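Local structure of KLLA0E08119p (Kluyveromyces lactis, 3VA7) at residues F857-N860 / I861-R864; R867-H870 / Q871-H875. The protein probably carboxylates urea to urea-1-carboxylate using ATP, hydrogencarbonate and biotin, this chain holding the urea carboxylase part of a longer enzyme that probably also has allophanate hydrolase activity. All blocks are in the same frame, centred on the assembly; numbering follows the deposited sequence.

How the contacts relate
Helix 859-875 carries both contacts and meets different neighbours at its two ends. Contact 1 (857-864) holds its N-terminal cap and first turn; contact 2 (867-875) follows in series and holds its later turns, the two lying about 16 Å apart, centre to centre. Both belong to the carboxyltransferase region of subdomains C and D. The helix links strand 847-852 to strand 880-885, two members of one five-stranded antiparallel sheet. Contact 1 also meets strand 984-989 of another sheet and helix 1109-1117, whereas contact 2 rests on strand 880-885 and helix 901-912. The helix thus connects two strands of one sheet while packing, toward both of its ends, on elements outside that sheet.

Contact 1. Residues F857-N860 / I861-R864; sequences FDLN and ICYR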
loop_
_atom_site.group_PDB
_atom_site.type_symbol
_atom_site.label_atom_id
_atom_site.label_comp_id
_atom_site.label_asym_id
_atom_site.label_seq_id
_atom_site.Cartn_x
_atom_site.Cartn_y
_atom_site.Cartn_z
ATOM N N PHE A 857 18.752 -23.118 -20.806
ATOM C CA PHE A 857 18.644 -23.209 -19.398
ATOM C C PHE A 857 19.471 -24.415 -19.014
ATOM O O PHE A 857 19.557 -25.383 -19.788
ATOM C CB PHE A 857 17.208 -23.380 -18.938
ATOM C CG PHE A 857 17.104 -23.892 -17.557
ATOM C CD1 PHE A 857 17.247 -23.039 -16.483
ATOM C CD2 PHE A 857 16.914 -25.256 -17.323
ATOM C CE1 PHE A 857 17.164 -23.513 -15.186
ATOM C CE2 PHE A 857 16.857 -25.772 -16.007
ATOM C CZ PHE A 857 16.994 -24.900 -14.929
ATOM N N ASP A 858 20.049 -24.326 -17.810
ATOM C CA ASP A 858 20.874 -25.326 -17.184
ATOM C C ASP A 858 20.894 -24.943 -15.700
ATOM O O ASP A 858 21.402 -23.885 -15.351
ATOM C CB ASP A 858 22.285 -25.268 -17.807
ATOM C CG ASP A 858 23.258 -26.248 -17.167
ATOM O OD1 ASP A 858 24.305 -26.555 -17.789
ATOM O OD2 ASP A 858 22.995 -26.681 -16.026
ATOM N N LEU A 859 20.318 -25.773 -14.833
ATOM C CA LEU A 859 20.344 -25.505 -13.394
ATOM C C LEU A 859 21.715 -25.138 -12.819
ATOM O O LEU A 859 21.783 -24.320 -11.892
ATOM C CB LEU A 859 19.847 -26.697 -12.603
ATOM C CG LEU A 859 18.535 -26.648 -11.821
ATOM C CD1 LEU A 859 18.414 -27.894 -10.992
ATOM C CD2 LEU A 859 18.431 -25.432 -10.955
ATOM N N ASN A 860 22.801 -25.740 -13.331
ATOM C CA ASN A 860 24.124 -25.468 -12.772
ATOM C C ASN A 860 24.508 -23.986 -12.810
ATOM O O ASN A 860 25.024 -23.419 -11.817
ATOM C CB ASN A 860 25.181 -26.325 -13.443
ATOM C CG ASN A 860 25.222 -27.738 -12.871
ATOM O OD1 ASN A 860 25.102 -27.958 -11.653
ATOM N ND2 ASN A 860 25.352 -28.704 -13.756
ATOM N N ILE A 861 24.254 -23.371 -13.961
ATOM C CA ILE A 861 24.398 -21.952 -14.144
ATOM C C ILE A 861 23.667 -21.096 -13.051
ATOM O O ILE A 861 24.125 -20.012 -12.667
ATOM C CB ILE A 861 24.003 -21.624 -15.593
ATOM C CG1 ILE A 861 25.162 -22.034 -16.517
ATOM C CG2 ILE A 861 23.623 -20.206 -15.749
ATOM C CD1 ILE A 861 24.862 -21.888 -18.051
ATOM N N CYS A 862 22.580 -21.592 -12.505
ATOM C CA CYS A 862 21.899 -20.862 -11.458
ATOM C C CYS A 862 22.726 -20.908 -10.219
ATOM O O CYS A 862 22.796 -19.928 -9.484
ATOM C CB CYS A 862 20.475 -21.448 -11.140
ATOM S SG CYS A 862 19.434 -21.532 -12.610
ATOM N N TYR A 863 23.319 -22.064 -9.931
ATOM C CA TYR A 863 24.162 -22.130 -8.758
ATOM C C TYR A 863 25.397 -21.241 -8.970
ATOM O O TYR A 863 25.849 -20.539 -8.043
ATOM C CB TYR A 863 24.540 -23.539 -8.387
ATOM C CG TYR A 863 25.190 -23.549 -7.041
ATOM C CD1 TYR A 863 24.515 -23.061 -5.923
ATOM C CD2 TYR A 863 26.522 -23.978 -6.890
ATOM C CE1 TYR A 863 25.133 -23.034 -4.684
ATOM C CE2 TYR A 863 27.155 -23.969 -5.635
ATOM C CZ TYR A 863 26.461 -23.497 -4.553
ATOM O OH TYR A 863 27.088 -23.478 -3.311
ATOM N N ARG A 864 25.851 -21.188 -10.212
ATOM C CA ARG A 864 27.033 -20.445 -10.560
ATOM C C ARG A 864 26.851 -18.951 -10.328
ATOM O O ARG A 864 27.801 -18.256 -9.861
ATOM C CB ARG A 864 27.443 -20.737 -12.010
ATOM C CG ARG A 864 28.579 -19.886 -12.532
ATOM C CD ARG A 864 29.161 -20.536 -13.749
ATOM N NE ARG A 864 30.504 -20.020 -13.948
ATOM C CZ ARG A 864 31.654 -20.644 -13.631
ATOM N NH1 ARG A 864 31.687 -21.889 -13.133
ATOM N NH2 ARG A 864 32.801 -19.988 -13.822
#
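Phe857 overlaps the first turn of helix 859-875 through its ring atom CE1, 4.0 Å from Cys862 SG, in a cysteine sulfur-aromatic contact that reaches across an Asp N-cap. The approach is oblique, the sulfur standing 68° off the ring normal. With CG turned anti to the backbone N (chi1 162°), the ring also places one face against Leu859 N. Leu859 CD2 comes more loosely to the same sulfur, at 4.4 Å, and both Phe857 and Cys862 touch Leu987 of strand 984-989.

Asp858 is the N-cap: its OD2 accepts from Asn860 N at 2.9 Å, the donor arriving from above the carboxylate plane. A leucine in its place would probably leave Asn860 N without this acceptor and take one negative charge from beside the positive end of the helix dipole.

Beyond the cap, Leu859 O receives Cys862 N at 2.9 Å, from well above the carbonyl plane, and a weak second bond from Tyr863 N at 3.4 Å. The polar ends find partners elsewhere in the chain: Asn860 OD1 accepts from Trp921 NE1, on whose ring Tyr863 stacks, and Arg864 pairs with Glu912. The turn settles into the regular alpha-helical pattern where Arg864 N, 2.9 Å from Asn860 O, meets that oxygen in the carbonyl plane.

Contact 2. Residues R867-H870 / Q871-H875; sequences RLIH and QVERH
Ile869 and Glu873, one turn apart on helix 859-875, lie side by side and point the same way, Ile869 CG2 being 3.7 Å from Glu873 OE1. Glu873 has CG anti to its carbonyl carbon (chi1 -73°), which swings the chain back along the helix so that CG also passes beside Ile869 O. This is an i to i+4 pairing in which the carboxylate lies alongside an aliphatic branch in van der Waals contact.

His870 is approached from two directions. Arg867, three residues earlier, lays NH2 over the centre of the imidazole, 3.3 Å above the ring plane, while its own guanidinium has His870 CG over one face, toward the rim. From the following turn Arg874 brings its methylene CD to within 4.3 Å of His870 NE2, obliquely to the ring. Protonation of His870 is probably disfavoured by the arginine over its ring and, more weakly, by Arg874, although Glu873 OE1, 5.0 Å from His870 ND1, may offset this in part.

The spacing of these side chains is set by the helix backbone, in four successive i to i+4 bonds. Gln871 N gives to Arg867 O at 2.8 Å, with a C=O...N angle of 161°; Val872 N gives to Leu868 O, Glu873 N to Ile869 O and Arg874 N to His870 O. Val872 CG2 packs 3.6 Å from Leu868 O, and Gln871 CB lies against that same oxygen.

Further out, His875 stacks on Tyr911 and its NE2 is hydrogen-bonded to Glu914. Leu868, Gln871 and Val872 lie against helix 901-912, and Ile869 joins Val872 on Met883, so this part of the helix packs on both helix 901-912 and strand 880-885.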
loop_
_atom_site.group_PDB
_atom_site.type_symbol
_atom_site.label_atom_id
_atom_site.label_comp_id
_atom_site.label_asym_id
_atom_site.label_seq_id
_atom_site.Cartn_x
_atom_site.Cartn_y
_atom_site.Cartn_z
ATOM N N ARG A 867 27.345 -18.192 -7.035
ATOM C CA ARG A 867 28.757 -18.267 -6.621
ATOM C C ARG A 867 29.480 -16.955 -7.054
ATOM O O ARG A 867 30.259 -16.406 -6.296
ATOM C CB ARG A 867 29.444 -19.541 -7.198
ATOM C CG ARG A 867 29.323 -20.862 -6.431
ATOM C CD ARG A 867 28.455 -20.783 -5.134
ATOM N NE ARG A 867 29.208 -20.638 -3.896
ATOM C CZ ARG A 867 28.738 -20.196 -2.728
ATOM N NH1 ARG A 867 27.464 -19.804 -2.566
ATOM N NH2 ARG A 867 29.583 -20.122 -1.680
ATOM N N LEU A 868 29.217 -16.462 -8.268
ATOM C CA LEU A 868 29.693 -15.142 -8.682
ATOM C C LEU A 868 29.345 -14.076 -7.637
ATOM O O LEU A 868 30.214 -13.329 -7.228
ATOM C CB LEU A 868 29.164 -14.749 -10.081
ATOM C CG LEU A 868 29.712 -13.411 -10.567
ATOM C CD1 LEU A 868 31.231 -13.495 -10.598
ATOM C CD2 LEU A 868 29.248 -13.005 -11.982
ATOM N N ILE A 869 28.093 -14.045 -7.177
ATOM C CA ILE A 869 27.647 -13.066 -6.225
ATOM C C ILE A 869 28.481 -13.247 -4.997
ATOM O O ILE A 869 28.886 -12.269 -4.368
ATOM C CB ILE A 869 26.114 -13.222 -5.885
ATOM C CG1 ILE A 869 25.225 -12.756 -7.072
ATOM C CG2 ILE A 869 25.757 -12.505 -4.591
ATOM C CD1 ILE A 869 23.794 -13.182 -6.986
ATOM N N HIS A 870 28.740 -14.502 -4.653
ATOM C CA HIS A 870 29.494 -14.814 -3.457
ATOM C C HIS A 870 30.950 -14.320 -3.588
ATOM O O HIS A 870 31.518 -13.827 -2.632
ATOM C CB HIS A 870 29.403 -16.304 -3.158
ATOM C CG HIS A 870 30.378 -16.779 -2.136
ATOM N ND1 HIS A 870 30.162 -16.645 -0.776
ATOM C CD2 HIS A 870 31.580 -17.405 -2.267
ATOM C CE1 HIS A 870 31.185 -17.166 -0.115
ATOM N NE2 HIS A 870 32.056 -17.640 -0.998
ATOM N N GLN A 871 31.530 -14.401 -4.774
ATOM C CA GLN A 871 32.853 -13.935 -5.003
ATOM C C GLN A 871 32.994 -12.436 -4.891
ATOM O O GLN A 871 34.074 -11.938 -4.507
ATOM C CB GLN A 871 33.311 -14.341 -6.397
ATOM C CG GLN A 871 33.835 -15.745 -6.503
ATOM C CD GLN A 871 34.834 -16.080 -5.401
ATOM O OE1 GLN A 871 34.932 -17.237 -5.015
ATOM N NE2 GLN A 871 35.552 -15.065 -4.861
ATOM N N VAL A 872 31.955 -11.700 -5.258
ATOM C CA VAL A 872 31.969 -10.269 -5.069
ATOM C C VAL A 872 31.853 -9.955 -3.571
ATOM O O VAL A 872 32.457 -8.999 -3.092
ATOM C CB VAL A 872 30.879 -9.588 -5.921
ATOM C CG1 VAL A 872 30.772 -8.100 -5.656
ATOM C CG2 VAL A 872 31.136 -9.834 -7.404
ATOM N N GLU A 873 31.123 -10.744 -2.799
ATOM C CA GLU A 873 31.001 -10.410 -1.380
ATOM C C GLU A 873 32.309 -10.639 -0.651
ATOM O O GLU A 873 32.675 -9.907 0.268
ATOM C CB GLU A 873 29.863 -11.172 -0.686
ATOM C CG GLU A 873 28.427 -10.690 -1.054
ATOM C CD GLU A 873 27.357 -11.671 -0.530
ATOM O OE1 GLU A 873 27.120 -12.747 -1.177
ATOM O OE2 GLU A 873 26.746 -11.379 0.535
ATOM N N ARG A 874 33.000 -11.683 -1.070
ATOM C CA ARG A 874 34.246 -12.115 -0.527
ATOM C C ARG A 874 35.344 -11.071 -0.792
ATOM O O ARG A 874 36.140 -10.785 0.084
ATOM C CB ARG A 874 34.593 -13.375 -1.254
ATOM C CG ARG A 874 35.408 -14.403 -0.481
ATOM C CD ARG A 874 35.809 -15.505 -1.458
ATOM N NE ARG A 874 37.119 -15.983 -1.107
ATOM C CZ ARG A 874 38.184 -15.987 -1.910
ATOM N NH1 ARG A 874 38.150 -15.573 -3.204
ATOM N NH2 ARG A 874 39.303 -16.461 -1.397
ATOM N N HIS A 875 35.401 -10.511 -1.995
ATOM C CA HIS A 875 36.362 -9.460 -2.256
ATOM C C HIS A 875 35.876 -8.143 -1.726
ATOM O O HIS A 875 36.608 -7.175 -1.753
ATOM C CB HIS A 875 36.600 -9.305 -3.740
ATOM C CG HIS A 875 37.335 -10.455 -4.315
ATOM N ND1 HIS A 875 38.700 -10.435 -4.524
ATOM C CD2 HIS A 875 36.908 -11.681 -4.677
ATOM C CE1 HIS A 875 39.069 -11.602 -5.012
ATOM N NE2 HIS A 875 38.002 -12.366 -5.140
#